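PDB 4YYF: beta-N-acetylhexosaminidase from Mycobacterium smegmatis, which probably hydrolyses terminal non-reducing N-acetyl-D-hexosamine residues from N-acetyl-beta-D-hexosaminides, as a member of glycoside hydrolase family 3. Local coordinates for residues 189-192 / 193-196; 179-182 / 183-187. The protein carries 1 engineered substitution. All blocks are in the same frame, centred on the assembly; numbering follows the deposited sequence.

Interaction 1: 189-192 / 193-196; sequences YARG and LRDA
Tyr189 and Leu193, one helical turn apart, make the apolar part of this local contact. Leu193 CD1 sits at the edge of the tyrosine ring, close to its plane, 4.0 Å from Tyr189 CD1. The ring reaches the leucine because Tyr189 CG is anti to the backbone N, which leans the ring toward the C-terminal end of the helix. Its hydroxyl is hydrogen-bonded to Gln120 OE1, while the ring packs on Val135 and Ala139 of helix 132-148.

The backbone bonds are four successive i to i+4 links. Two of them, Leu193 N to Tyr189 O at 3.1 Å and Arg194 N to Ala190 O at 2.9 Å, both have N-H...O angles of 166°. The bond from Ala196 N to Gly192 O is more bent, with an angle of 139°. This is the C-terminal half of helix 179-196, an outer helix of the TIM-barrel-type domain. It packs on helix 132-148 and on Pro200 of the following strand 199-205, which Ala190, Leu193 and Arg194 all touch.

Among the charged side chains, Arg194 is bent at chi3, which folds its guanidinium back over the preceding turn. One face of that group lies over Ala190 O, which is 3.9 Å above the plane, and NH2 comes within 3.6 Å of Arg191 CA. Arg194 NE is hydrogen-bonded to Pro244 O. Arg191 and Asp195 run alongside each other in the same direction without forming a salt bridge: Arg191 NH1 and Asp195 OD2 stand 5.0 Å apart, and the guanidinium and carboxylate planes differ by 77°. Asp195 OD2 is instead hydrogen-bonded to Tyr136 OH of helix 132-148.

Interaction 2: 179-182 / 183-187; sequences PAVV and TEYAG
Pro179 O accepts two hydrogen bonds from Thr183, in the first turn of helix 179-196, an outer helix of the TIM-barrel-type domain of family 3. Thr183 N and Thr183 OG1 each lie 2.9 Å from Pro179 O, and they approach from opposite faces of the carbonyl plane. The hydroxyl can join the amide because OG1 is anti to the carbonyl carbon of its own residue (chi1 -58°), folded back toward the N-terminal end of the helix. Its donor direction is settled, since a carbonyl oxygen can only accept.

The next three carbonyls of the opening turn are each matched by an amide four residues on. Glu184 N reaches Ala180 O at 3.1 Å, with an N-H...O angle of 164°. Tyr185 N meets Val181 O at 170°, the straightest of these backbone bonds, and Ala186 N completes the series at Val182 O. Beyond them Gly187 N is bonded to Thr183 O. At the helix start, where amides have no preceding turn to bond to, Ala180 N is taken up by the side-chain OD1 of Asp178.

Several side chains pack on two neighbouring helices. Val182 and Thr183 press on Pro235 of helix 234-239, and Pro179 on Val234. Tyr185 turns to helix 132-148, touching Val135, and its hydroxyl is hydrogen-bonded to Lys130 O. Ala186 lies against the loop residues Val159 and Phe175. Val182 CG1 approaches Ala186 CB at 4.2 Å, an apolar contact one turn apart. Val181 and Tyr185 run side by side in the same direction, with Val181 CG1 3.9 Å from Tyr185 CD1. That same CD1 brings the ring edge to Val181 O, which lies in the ring plane 3.4 Å away.

From the N terminus, interaction 2 comes first, at residues 179-187 where helix 179-196 begins, and interaction 1 follows at 189-196 in its C-terminal half. Each closes nothing larger than successive helical turns. The two are in series, neither nested nor crossed, with centres about 14 Å apart, and the helical backbone bonding carries on from the first into the second. Both share a flank against helix 132-148, and both Tyr185 and Tyr189 touch Phe175 in the loop before the helix. Their other neighbours differ: interaction 2 faces helix 234-239, whereas interaction 1 meets strand 199-205, the next strand of the barrel, parallel to its neighbours 153-154 and 246-249.

Interaction 1: 189-192 / 193-196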
ATOM      1  N   TYR A 189      -4.750  15.897   0.036  1.00 15.32           N
ATOM      2  CA  TYR A 189      -3.394  15.364   0.036  1.00 16.86           C
ATOM      3  C   TYR A 189      -3.247  14.367  -1.116  1.00 16.76           C
ATOM      4  O   TYR A 189      -2.236  14.361  -1.822  1.00 14.63           O
ATOM      5  CB  TYR A 189      -3.025  14.717   1.395  1.00 15.32           C
ATOM      6  CG  TYR A 189      -1.525  14.708   1.651  1.00 16.01           C
ATOM      7  CD1 TYR A 189      -0.704  13.745   1.069  1.00 18.69           C
ATOM      8  CD2 TYR A 189      -0.923  15.682   2.447  1.00 17.06           C
ATOM      9  CE1 TYR A 189       0.687  13.755   1.280  1.00 16.93           C
ATOM     10  CE2 TYR A 189       0.467  15.689   2.672  1.00 15.23           C
ATOM     11  CZ  TYR A 189       1.251  14.723   2.085  1.00 19.24           C
ATOM     12  OH  TYR A 189       2.617  14.727   2.291  1.00 19.82           O
ATOM     13  N   ALA A 190      -4.257  13.524  -1.303  1.00 15.42           N
ATOM     14  CA  ALA A 190      -4.213  12.522  -2.373  1.00 15.13           C
ATOM     15  C   ALA A 190      -4.197  13.209  -3.735  1.00 17.68           C
ATOM     16  O   ALA A 190      -3.484  12.782  -4.653  1.00 14.98           O
ATOM     17  CB  ALA A 190      -5.388  11.543  -2.262  1.00 10.86           C
ATOM     18  N   ARG A 191      -4.973  14.287  -3.853  1.00 13.95           N
ATOM     19  CA  ARG A 191      -5.103  15.008  -5.112  1.00 15.22           C
ATOM     20  C   ARG A 191      -3.763  15.659  -5.489  1.00 16.72           C
ATOM     21  O   ARG A 191      -3.383  15.687  -6.665  1.00 15.68           O
ATOM     22  CB  ARG A 191      -6.250  16.038  -5.008  1.00 15.53           C
ATOM     23  CG  ARG A 191      -6.615  16.725  -6.318  1.00 22.11           C
ATOM     24  CD  ARG A 191      -7.952  17.474  -6.218  1.00 27.84           C
ATOM     25  NE  ARG A 191      -8.095  18.217  -4.961  1.00 34.66           N
ATOM     26  CZ  ARG A 191      -7.825  19.511  -4.809  1.00 39.37           C
ATOM     27  NH1 ARG A 191      -7.392  20.236  -5.837  1.00 36.32           N
ATOM     28  NH2 ARG A 191      -7.994  20.081  -3.619  1.00 41.37           N
ATOM     29  N   GLY A 192      -3.053  16.172  -4.482  1.00 15.63           N
ATOM     30  CA  GLY A 192      -1.746  16.782  -4.689  1.00 14.84           C
ATOM     31  C   GLY A 192      -0.734  15.768  -5.175  1.00 12.69           C
ATOM     32  O   GLY A 192      -0.002  16.023  -6.134  1.00 15.11           O
ATOM     33  N   LEU A 193      -0.711  14.600  -4.539  1.00 11.45           N
ATOM     34  CA  LEU A 193       0.191  13.527  -4.965  1.00 13.22           C
ATOM     35  C   LEU A 193      -0.126  13.103  -6.383  1.00 15.58           C
ATOM     36  O   LEU A 193       0.766  12.982  -7.225  1.00 15.80           O
ATOM     37  CB  LEU A 193       0.063  12.317  -4.031  1.00 14.05           C
ATOM     38  CG  LEU A 193       0.589  12.470  -2.603  1.00 14.69           C
ATOM     39  CD1 LEU A 193       0.342  11.175  -1.835  1.00 14.23           C
ATOM     40  CD2 LEU A 193       2.078  12.817  -2.583  1.00 13.74           C
ATOM     41  N   ARG A 194      -1.413  12.866  -6.637  1.00 15.11           N
ATOM     42  CA  ARG A 194      -1.907  12.460  -7.951  1.00 15.54           C
ATOM     43  C   ARG A 194      -1.517  13.475  -9.029  1.00 15.66           C
ATOM     44  O   ARG A 194      -1.079  13.097 -10.126  1.00 14.86           O
ATOM     45  CB  ARG A 194      -3.450  12.295  -7.880  1.00 17.15           C
ATOM     46  CG  ARG A 194      -4.198  12.096  -9.181  1.00 16.59           C
ATOM     47  CD  ARG A 194      -5.723  11.866  -8.907  1.00 14.58           C
ATOM     48  NE  ARG A 194      -5.861  10.886  -7.831  1.00 16.38           N
ATOM     49  CZ  ARG A 194      -6.440  11.101  -6.656  1.00 19.26           C
ATOM     50  NH1 ARG A 194      -6.437  10.131  -5.751  1.00 15.64           N
ATOM     51  NH2 ARG A 194      -7.029  12.262  -6.386  1.00 16.81           N
ATOM     52  N   ASP A 195      -1.687  14.761  -8.741  1.00 12.42           N
ATOM     53  CA  ASP A 195      -1.342  15.784  -9.739  1.00 11.88           C
ATOM     54  C   ASP A 195       0.170  15.891  -9.987  1.00 15.39           C
ATOM     55  O   ASP A 195       0.605  16.398 -11.027  1.00 13.79           O
ATOM     56  CB  ASP A 195      -1.934  17.154  -9.363  1.00 15.13           C
ATOM     57  CG  ASP A 195      -3.450  17.204  -9.521  1.00 20.15           C
ATOM     58  OD1 ASP A 195      -4.014  16.270 -10.123  1.00 19.11           O
ATOM     59  OD2 ASP A 195      -4.086  18.175  -9.037  1.00 18.46           O
ATOM     60  N   ALA A 196       0.962  15.416  -9.035  1.00 15.88           N
ATOM     61  CA  ALA A 196       2.411  15.297  -9.220  1.00 17.72           C
ATOM     62  C   ALA A 196       2.764  14.050 -10.040  1.00 17.88           C
ATOM     63  O   ALA A 196       3.893  13.904 -10.516  1.00 16.30           O
ATOM     64  CB  ALA A 196       3.131  15.249  -7.871  1.00 13.81           C
TER

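Interaction 2: 179-182 / 183-187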
ATOM      1  N   PRO A 179     -14.852  12.285  10.297  1.00 27.15           N
ATOM      2  CA  PRO A 179     -14.676  11.686   8.964  1.00 25.26           C
ATOM      3  C   PRO A 179     -14.792  12.722   7.848  1.00 21.68           C
ATOM      4  O   PRO A 179     -14.182  12.548   6.803  1.00 22.90           O
ATOM      5  CB  PRO A 179     -15.847  10.697   8.853  1.00 27.63           C
ATOM      6  CG  PRO A 179     -16.323  10.477  10.243  1.00 27.65           C
ATOM      7  CD  PRO A 179     -16.022  11.736  11.005  1.00 29.02           C
ATOM      8  N   ALA A 180     -15.576  13.774   8.061  1.00 22.21           N
ATOM      9  CA  ALA A 180     -15.755  14.793   7.023  1.00 23.13           C
ATOM     10  C   ALA A 180     -14.473  15.607   6.871  1.00 26.54           C
ATOM     11  O   ALA A 180     -14.106  16.015   5.764  1.00 24.04           O
ATOM     12  CB  ALA A 180     -16.944  15.700   7.346  1.00 22.17           C
ATOM     13  N   VAL A 181     -13.791  15.836   7.991  1.00 22.96           N
ATOM     14  CA  VAL A 181     -12.495  16.512   7.973  1.00 21.29           C
ATOM     15  C   VAL A 181     -11.448  15.639   7.294  1.00 23.22           C
ATOM     16  O   VAL A 181     -10.653  16.133   6.487  1.00 19.09           O
ATOM     17  CB  VAL A 181     -12.043  16.901   9.393  1.00 20.81           C
ATOM     18  CG1 VAL A 181     -10.614  17.437   9.376  1.00 22.20           C
ATOM     19  CG2 VAL A 181     -12.991  17.934   9.968  1.00 25.48           C
ATOM     20  N   VAL A 182     -11.448  14.341   7.600  1.00 20.30           N
ATOM     21  CA  VAL A 182     -10.520  13.433   6.939  1.00 20.34           C
ATOM     22  C   VAL A 182     -10.742  13.459   5.433  1.00 21.54           C
ATOM     23  O   VAL A 182      -9.791  13.581   4.662  1.00 21.07           O
ATOM     24  CB  VAL A 182     -10.625  11.987   7.474  1.00 21.09           C
ATOM     25  CG1 VAL A 182      -9.831  11.024   6.584  1.00 20.00           C
ATOM     26  CG2 VAL A 182     -10.124  11.923   8.914  1.00 19.73           C
ATOM     27  N   THR A 183     -12.001  13.378   5.018  1.00 19.30           N
ATOM     28  CA  THR A 183     -12.310  13.371   3.587  1.00 20.64           C
ATOM     29  C   THR A 183     -11.766  14.613   2.891  1.00 18.72           C
ATOM     30  O   THR A 183     -11.120  14.522   1.851  1.00 20.72           O
ATOM     31  CB  THR A 183     -13.814  13.265   3.353  1.00 22.47           C
ATOM     32  OG1 THR A 183     -14.298  12.070   3.984  1.00 21.67           O
ATOM     33  CG2 THR A 183     -14.123  13.230   1.857  1.00 21.47           C
ATOM     34  N   GLU A 184     -12.014  15.779   3.477  1.00 18.79           N
ATOM     35  CA  GLU A 184     -11.518  17.020   2.896  1.00 19.94           C
ATOM     36  C   GLU A 184      -9.996  17.060   2.827  1.00 20.62           C
ATOM     37  O   GLU A 184      -9.429  17.314   1.767  1.00 17.71           O
ATOM     38  CB  GLU A 184     -12.032  18.226   3.686  1.00 21.35           C
ATOM     39  CG  GLU A 184     -11.815  19.538   2.970  1.00 25.52           C
ATOM     40  CD  GLU A 184     -12.154  20.736   3.832  1.00 35.98           C
ATOM     41  OE1 GLU A 184     -12.460  20.544   5.031  1.00 37.60           O
ATOM     42  OE2 GLU A 184     -12.107  21.868   3.304  1.00 40.23           O
ATOM     43  N   TYR A 185      -9.331  16.798   3.950  1.00 19.46           N
ATOM     44  CA  TYR A 185      -7.882  16.969   4.011  1.00 18.96           C
ATOM     45  C   TYR A 185      -7.095  15.836   3.359  1.00 17.44           C
ATOM     46  O   TYR A 185      -6.168  16.085   2.569  1.00 15.45           O
ATOM     47  CB  TYR A 185      -7.423  17.232   5.455  1.00 19.51           C
ATOM     48  CG  TYR A 185      -7.654  18.654   5.875  1.00 23.71           C
ATOM     49  CD1 TYR A 185      -8.913  19.087   6.281  1.00 23.39           C
ATOM     50  CD2 TYR A 185      -6.616  19.578   5.849  1.00 21.53           C
ATOM     51  CE1 TYR A 185      -9.131  20.408   6.656  1.00 28.19           C
ATOM     52  CE2 TYR A 185      -6.822  20.899   6.217  1.00 22.05           C
ATOM     53  CZ  TYR A 185      -8.076  21.304   6.620  1.00 26.36           C
ATOM     54  OH  TYR A 185      -8.262  22.610   6.986  1.00 27.03           O
ATOM     55  N   ALA A 186      -7.450  14.588   3.654  1.00 15.52           N
ATOM     56  CA  ALA A 186      -6.774  13.484   2.966  1.00 16.54           C
ATOM     57  C   ALA A 186      -7.071  13.540   1.465  1.00 14.02           C
ATOM     58  O   ALA A 186      -6.220  13.206   0.633  1.00 17.26           O
ATOM     59  CB  ALA A 186      -7.194  12.139   3.539  1.00 15.51           C
ATOM     60  N   GLY A 187      -8.289  13.938   1.120  1.00 14.05           N
ATOM     61  CA  GLY A 187      -8.650  14.078  -0.284  1.00 15.98           C
ATOM     62  C   GLY A 187      -7.744  15.073  -0.990  1.00 15.88           C
ATOM     63  O   GLY A 187      -7.291  14.840  -2.121  1.00 18.24           O
TER